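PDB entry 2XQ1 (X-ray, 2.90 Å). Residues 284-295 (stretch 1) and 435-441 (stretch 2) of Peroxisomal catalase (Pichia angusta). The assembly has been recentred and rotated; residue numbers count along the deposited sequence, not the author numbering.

Stretch 1 284-295: LPFSVFDLTKVW
Stretch 2, residues 435-441: DYDYFQP

Two stretches of one catalase chain, at least 143 residues apart in sequence where they touch, bury 363 Å² between them. Residues 284-295 form neither helix nor strand; type I turns run from Ser-287 to Asp-290 and from Asp-290 to Lys-293, closed by Asp-290 N to Ser-287 O (3.3 Å) and Lys-293 N to Asp-290 O (3.2 Å). Residues 435-438 have helical phi/psi and lead into a helix that includes 439-441 and continues beyond. Across the contact, the CA atoms of Pro-285 and Tyr-436 lie 7.4 Å apart, those of Thr-292 and Asp-437 8.3 Å, and those of Lys-293 and Gln-440 7.3 Å.

The charged interactions centre on Lys-293. Its CA-to-CB bond points sideways, but a long chain with chi angles m, m, t, m (-55°, -78°, -178°, -61°) carries the ammonium group to the other stretch. There Lys-293 NZ donates to Asp-437 OD1 at 3.0 Å, a salt bridge, and within its own stretch it forms a second with Asp-290 OD2 at 2.9 Å. The two carboxylates approach closely, Asp-290 OD2 to Asp-437 OD1 being 4.4 Å, and the shared lysine offsets their like charge. Asp-437 (chi1 m, -70°) also starts sideways and brings its end nearer.

Local hydrogen bonds hold Asp-290 (chi1 t, -172°) in place. Asp-290 OD1 accepts from Thr-292 N at 2.9 Å and from Thr-292 OG1 at a very short 2.5 Å, while OD2 faces the lysine. Thr-292, with chi1 p (63°), suits this site because its hydroxyl can donate to Asp-290 and also accept a weak bond from Lys-293 NZ to Thr-292 OG1 at 3.1 Å.

The aromatic and apolar contacts gather around Tyr-436, whose CA-to-CB bond points toward stretch 1; its side chain has chi1 t (-168°) and chi2 73°. The compact ring of Pro-285, C-gamma endo, covers one tyrosine face: Pro-285 CB lies 4.1 Å from the centroid of the Tyr-436 ring, only 10° off its normal, a CH-pi arrangement, and Pro-285 CG is 3.9 Å from Tyr-436 CZ. Phe-286 (chi1 p, 61°; chi2 -90°) meets Tyr-436 rim to rim, planes inclined by 4° and centroids 5.9 Å apart, so this is no face-on stack; Phe-286 CD1 is 3.5 Å from Tyr-436 CE2. The aliphatic part of the lysine adds Lys-293 CE to Tyr-436 CD2 at 4.0 Å.

The CA-to-CB bond of Gln-440 also points toward stretch 1; the residue packs beside Lys-293 and Val-294 (chi1 m, -57°), giving up 85 Å² to the contact, as much as Tyr-436 does.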

# COMPACT_ATOMS: atom_id res chain seq x y z
N LEU O 284 -13.26 44.24 -16.88
CA LEU O 284 -14.42 43.33 -16.87
C LEU O 284 -15.27 43.39 -15.60
O LEU O 284 -14.75 43.69 -14.52
CB LEU O 284 -14.00 41.88 -17.19
CG LEU O 284 -14.01 41.55 -18.68
CD1 LEU O 284 -12.81 42.16 -19.35
CD2 LEU O 284 -13.99 40.08 -18.93
N PRO O 285 -16.57 43.11 -15.71
CA PRO O 285 -17.45 43.04 -14.53
C PRO O 285 -17.30 41.73 -13.73
O PRO O 285 -17.95 41.59 -12.70
CB PRO O 285 -18.85 43.13 -15.13
CG PRO O 285 -18.70 42.60 -16.52
CD PRO O 285 -17.33 43.01 -16.98
N PHE O 286 -16.48 40.80 -14.24
CA PHE O 286 -16.20 39.52 -13.59
C PHE O 286 -14.71 39.18 -13.65
O PHE O 286 -13.94 39.84 -14.35
CB PHE O 286 -17.04 38.40 -14.22
CG PHE O 286 -16.76 38.18 -15.68
CD1 PHE O 286 -17.48 38.86 -16.64
CD2 PHE O 286 -15.79 37.28 -16.09
CE1 PHE O 286 -17.22 38.67 -17.98
CE2 PHE O 286 -15.52 37.09 -17.42
CZ PHE O 286 -16.25 37.78 -18.37
N SER O 287 -14.29 38.13 -12.94
CA SER O 287 -12.88 37.74 -12.89
C SER O 287 -12.52 36.66 -13.91
O SER O 287 -13.29 35.74 -14.16
CB SER O 287 -12.52 37.26 -11.49
OG SER O 287 -11.12 37.29 -11.29
N VAL O 288 -11.33 36.77 -14.49
CA VAL O 288 -10.80 35.71 -15.33
C VAL O 288 -10.50 34.48 -14.48
O VAL O 288 -10.27 33.39 -14.99
CB VAL O 288 -9.51 36.14 -16.01
CG1 VAL O 288 -9.81 37.09 -17.13
CG2 VAL O 288 -8.56 36.78 -15.00
N PHE O 289 -10.50 34.66 -13.17
CA PHE O 289 -10.16 33.58 -12.25
C PHE O 289 -11.39 32.85 -11.71
O PHE O 289 -11.26 31.97 -10.86
CB PHE O 289 -9.34 34.17 -11.11
CG PHE O 289 -8.18 34.97 -11.58
CD1 PHE O 289 -7.25 34.42 -12.45
CD2 PHE O 289 -8.01 36.27 -11.17
CE1 PHE O 289 -6.16 35.15 -12.89
CE2 PHE O 289 -6.91 37.02 -11.60
CZ PHE O 289 -5.99 36.45 -12.47
N ASP O 290 -12.57 33.23 -12.22
CA ASP O 290 -13.84 32.69 -11.76
C ASP O 290 -14.31 31.55 -12.68
O ASP O 290 -14.72 31.76 -13.83
CB ASP O 290 -14.88 33.82 -11.66
CG ASP O 290 -16.19 33.39 -10.99
OD1 ASP O 290 -16.42 32.17 -10.83
OD2 ASP O 290 -16.99 34.29 -10.64
N LEU O 291 -14.24 30.33 -12.16
CA LEU O 291 -14.63 29.15 -12.92
C LEU O 291 -16.14 29.10 -13.23
O LEU O 291 -16.58 28.30 -14.07
CB LEU O 291 -14.19 27.89 -12.18
CG LEU O 291 -14.38 26.51 -12.82
CD1 LEU O 291 -13.52 26.36 -14.08
CD2 LEU O 291 -14.02 25.45 -11.83
N THR O 292 -16.91 29.97 -12.58
CA THR O 292 -18.36 30.01 -12.81
C THR O 292 -18.79 30.96 -13.93
O THR O 292 -19.98 31.20 -14.12
CB THR O 292 -19.16 30.31 -11.51
OG1 THR O 292 -18.82 31.61 -11.01
CG2 THR O 292 -18.89 29.25 -10.43
N LYS O 293 -17.82 31.48 -14.68
CA LYS O 293 -18.07 32.45 -15.73
C LYS O 293 -17.48 31.98 -17.04
O LYS O 293 -16.53 31.19 -17.05
CB LYS O 293 -17.43 33.78 -15.35
CG LYS O 293 -17.85 34.35 -14.01
CD LYS O 293 -19.24 35.00 -14.06
CE LYS O 293 -19.63 35.60 -12.71
NZ LYS O 293 -19.69 34.58 -11.59
N VAL O 294 -18.06 32.47 -18.14
CA VAL O 294 -17.52 32.32 -19.50
C VAL O 294 -17.13 33.68 -20.02
O VAL O 294 -17.54 34.69 -19.46
CB VAL O 294 -18.55 31.75 -20.49
CG1 VAL O 294 -19.06 30.42 -20.01
CG2 VAL O 294 -19.71 32.71 -20.71
N TRP O 295 -16.35 33.70 -21.10
CA TRP O 295 -15.98 34.93 -21.79
C TRP O 295 -16.91 35.11 -23.00
O TRP O 295 -16.86 34.30 -23.93
CB TRP O 295 -14.53 34.85 -22.27
CG TRP O 295 -13.50 34.76 -21.21
CD1 TRP O 295 -13.69 34.71 -19.86
CD2 TRP O 295 -12.10 34.68 -21.42
NE1 TRP O 295 -12.49 34.62 -19.21
CE2 TRP O 295 -11.49 34.60 -20.14
CE3 TRP O 295 -11.28 34.67 -22.56
CZ2 TRP O 295 -10.10 34.51 -19.98
CZ3 TRP O 295 -9.90 34.59 -22.40
CH2 TRP O 295 -9.32 34.51 -21.12
N ASP O 435 -24.16 40.93 -7.21
CA ASP O 435 -25.33 40.78 -8.10
C ASP O 435 -25.01 40.24 -9.50
O ASP O 435 -25.86 39.63 -10.14
CB ASP O 435 -26.08 42.12 -8.24
CG ASP O 435 -26.87 42.51 -6.99
OD1 ASP O 435 -27.25 41.61 -6.18
OD2 ASP O 435 -27.12 43.73 -6.85
N TYR O 436 -23.79 40.47 -9.99
CA TYR O 436 -23.39 39.97 -11.31
C TYR O 436 -23.40 38.43 -11.42
O TYR O 436 -23.53 37.87 -12.52
CB TYR O 436 -22.03 40.55 -11.74
CG TYR O 436 -21.72 40.27 -13.20
CD1 TYR O 436 -22.41 40.96 -14.21
CD2 TYR O 436 -20.80 39.29 -13.57
CE1 TYR O 436 -22.16 40.70 -15.55
CE2 TYR O 436 -20.53 39.02 -14.91
CZ TYR O 436 -21.22 39.72 -15.89
OH TYR O 436 -20.96 39.45 -17.21
N ASP O 437 -23.26 37.74 -10.28
CA ASP O 437 -23.21 36.29 -10.26
C ASP O 437 -24.47 35.68 -10.82
O ASP O 437 -24.42 34.64 -11.41
CB ASP O 437 -22.97 35.78 -8.84
CG ASP O 437 -21.59 36.09 -8.35
OD1 ASP O 437 -20.66 36.15 -9.17
OD2 ASP O 437 -21.43 36.27 -7.13
N TYR O 438 -25.60 36.35 -10.65
CA TYR O 438 -26.86 35.88 -11.22
C TYR O 438 -27.07 36.18 -12.70
O TYR O 438 -27.94 35.59 -13.33
CB TYR O 438 -28.05 36.45 -10.45
CG TYR O 438 -28.11 36.09 -8.98
CD1 TYR O 438 -27.72 34.82 -8.51
CD2 TYR O 438 -28.61 37.01 -8.05
CE1 TYR O 438 -27.80 34.49 -7.15
CE2 TYR O 438 -28.69 36.70 -6.70
CZ TYR O 438 -28.29 35.44 -6.25
OH TYR O 438 -28.38 35.15 -4.91
N PHE O 439 -26.27 37.09 -13.26
CA PHE O 439 -26.50 37.64 -14.60
C PHE O 439 -26.29 36.62 -15.71
O PHE O 439 -27.06 36.54 -16.67
CB PHE O 439 -25.61 38.88 -14.82
CG PHE O 439 -25.72 39.50 -16.20
CD1 PHE O 439 -26.66 40.51 -16.47
CD2 PHE O 439 -24.85 39.11 -17.22
CE1 PHE O 439 -26.75 41.08 -17.75
CE2 PHE O 439 -24.93 39.68 -18.50
CZ PHE O 439 -25.87 40.67 -18.77
N GLN O 440 -25.23 35.84 -15.58
CA GLN O 440 -24.89 34.89 -16.61
C GLN O 440 -25.83 33.67 -16.61
O GLN O 440 -26.16 33.19 -17.68
CB GLN O 440 -23.43 34.50 -16.51
CG GLN O 440 -22.69 34.71 -17.81
CD GLN O 440 -21.18 34.79 -17.61
OE1 GLN O 440 -20.63 35.88 -17.45
NE2 GLN O 440 -20.50 33.63 -17.63
N PRO O 441 -26.27 33.18 -15.44
CA PRO O 441 -27.39 32.24 -15.45
C PRO O 441 -28.63 32.81 -16.12
O PRO O 441 -29.34 32.08 -16.82
CB PRO O 441 -27.68 32.03 -13.97
CG PRO O 441 -26.39 32.20 -13.33
CD PRO O 441 -25.60 33.20 -14.12